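Local structure of S-adenosylmethionine dependent methyltransferase (Mesorhizobium loti, 3BKW) at residues 144-149 with 192-197. The protein probably transfers methyl groups from S-adenosylmethionine to an acceptor substrate. Residues are numbered along the deposited sequence; the frame is centred on the assembly and turned at random.
Sequences TEHPIY and RTVGTT. With EDO (1,2-ethanediol), chain C.
With CG1 of Val194 anti to the backbone N (chi1 180°), its CG2 lies beside that N and meets the ring of Pro147, whose CG is 3.7 Å from CG2. The two side chains cross at about a right angle where strand 138-145 of the seven-stranded Rossmann-like methyltransferase sheet runs out into helix 147-150, against the start of helix 194-203. CB of Pro147 also rests 3.4 Å from the carbonyl O of Arg192, and the proline ring packs on the backbone from Arg192 to Val194 that leads into that second helix. His146, N-cap of helix 147-150, has CG anti to its backbone N (chi1 -166°). Its ND1 accepts from Ile148 N in the ring plane (3.0 Å), while NE2 is hydrogen-bonded to Glu213 of the same chain. The imidazole is thus gripped at both nitrogens and held from turning.

The first side-chain bond of Arg192 points away from the proline, and the chain, bent at chi3, brings NE to a bound ethanediol, probably from the crystallisation liquor, that lies between it and Thr144. Arg192 NE donates to ethanediol O1 over 2.8 Å, and NH2 donates to the carbonyl O of Val120. An alanine at Arg192 would probably leave both oxygens without these donors and open a gap beside the diol. Ethanediol O1 is also 2.7 Å from Thr197 OG1, its hydrogen-bonded hydroxyl partner.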
# COMPACT_ATOMS: atom_id res chain seq x y z
N THR A 144 -5.22 10.88 -3.39
CA THR A 144 -4.08 11.77 -3.20
C THR A 144 -3.06 11.50 -4.29
O THR A 144 -3.10 10.47 -4.96
CB THR A 144 -3.38 11.56 -1.80
OG1 THR A 144 -3.07 10.17 -1.60
CG2 THR A 144 -4.28 12.04 -0.64
N GLU A 145 -2.13 12.42 -4.48
CA GLU A 145 -0.98 12.16 -5.33
C GLU A 145 -0.21 11.01 -4.72
O GLU A 145 -0.03 10.91 -3.51
CB GLU A 145 -0.06 13.37 -5.44
CG GLU A 145 -0.60 14.43 -6.38
CD GLU A 145 0.26 15.65 -6.54
OE1 GLU A 145 1.45 15.60 -6.20
OE2 GLU A 145 -0.28 16.65 -7.01
N HIS A 146 0.21 10.10 -5.58
CA HIS A 146 0.95 8.89 -5.17
C HIS A 146 2.37 9.29 -4.74
O HIS A 146 2.94 10.21 -5.33
CB HIS A 146 1.02 7.93 -6.37
CG HIS A 146 1.43 6.54 -6.02
ND1 HIS A 146 2.73 6.19 -5.72
CD2 HIS A 146 0.71 5.40 -5.96
CE1 HIS A 146 2.79 4.90 -5.47
NE2 HIS A 146 1.57 4.39 -5.61
N PRO A 147 2.92 8.62 -3.69
CA PRO A 147 4.31 8.96 -3.35
C PRO A 147 5.37 8.78 -4.46
O PRO A 147 6.38 9.48 -4.47
CB PRO A 147 4.57 8.10 -2.09
CG PRO A 147 3.57 7.04 -2.14
CD PRO A 147 2.36 7.62 -2.77
N ILE A 148 5.16 7.86 -5.41
CA ILE A 148 6.06 7.74 -6.57
C ILE A 148 6.09 9.06 -7.35
O ILE A 148 7.14 9.51 -7.79
CB ILE A 148 5.65 6.59 -7.50
CG1 ILE A 148 6.04 5.26 -6.86
CG2 ILE A 148 6.34 6.74 -8.90
CD1 ILE A 148 5.48 4.05 -7.54
N TYR A 149 4.92 9.67 -7.52
CA TYR A 149 4.78 10.93 -8.19
C TYR A 149 5.33 12.11 -7.37
O TYR A 149 5.96 13.01 -7.93
CB TYR A 149 3.30 11.15 -8.56
CG TYR A 149 3.03 12.39 -9.35
CD1 TYR A 149 3.21 12.42 -10.74
CD2 TYR A 149 2.57 13.55 -8.72
CE1 TYR A 149 2.96 13.60 -11.48
CE2 TYR A 149 2.34 14.73 -9.44
CZ TYR A 149 2.51 14.73 -10.83
OH TYR A 149 2.28 15.90 -11.54
N ARG A 192 4.41 11.41 1.77
CA ARG A 192 4.28 10.34 2.75
C ARG A 192 4.18 9.07 1.93
O ARG A 192 3.43 9.04 0.94
CB ARG A 192 3.01 10.50 3.60
CG ARG A 192 3.10 11.61 4.64
CD ARG A 192 1.78 11.79 5.40
NE ARG A 192 0.78 12.53 4.62
CZ ARG A 192 0.44 13.83 4.78
NH1 ARG A 192 0.96 14.60 5.73
NH2 ARG A 192 -0.52 14.33 3.99
N THR A 193 4.86 8.01 2.38
CA THR A 193 4.84 6.73 1.66
C THR A 193 3.45 6.09 1.82
O THR A 193 2.66 6.48 2.69
CB THR A 193 5.92 5.78 2.22
OG1 THR A 193 5.59 5.41 3.56
CG2 THR A 193 7.35 6.41 2.16
N VAL A 194 3.14 5.10 0.98
CA VAL A 194 1.87 4.36 1.07
C VAL A 194 1.73 3.75 2.49
O VAL A 194 0.69 3.86 3.11
CB VAL A 194 1.73 3.23 0.01
CG1 VAL A 194 0.39 2.49 0.15
CG2 VAL A 194 1.88 3.78 -1.43
N GLY A 195 2.80 3.12 2.98
CA GLY A 195 2.77 2.54 4.34
C GLY A 195 2.46 3.56 5.42
O GLY A 195 1.64 3.29 6.29
N THR A 196 3.08 4.73 5.34
CA THR A 196 2.82 5.79 6.32
C THR A 196 1.34 6.18 6.32
O THR A 196 0.73 6.30 7.37
CB THR A 196 3.71 7.00 6.05
OG1 THR A 196 5.08 6.64 6.30
CG2 THR A 196 3.31 8.20 6.94
N THR A 197 0.77 6.39 5.14
CA THR A 197 -0.64 6.75 5.02
C THR A 197 -1.55 5.68 5.60
O THR A 197 -2.47 5.98 6.36
CB THR A 197 -0.99 7.01 3.54
OG1 THR A 197 -0.23 8.12 3.10
CG2 THR A 197 -2.50 7.23 3.29
C1 EDO C . -1.30 11.15 1.94
O1 EDO C . -0.85 10.73 3.24
C2 EDO C . -0.12 11.58 1.04
O2 EDO C . 0.34 12.90 1.36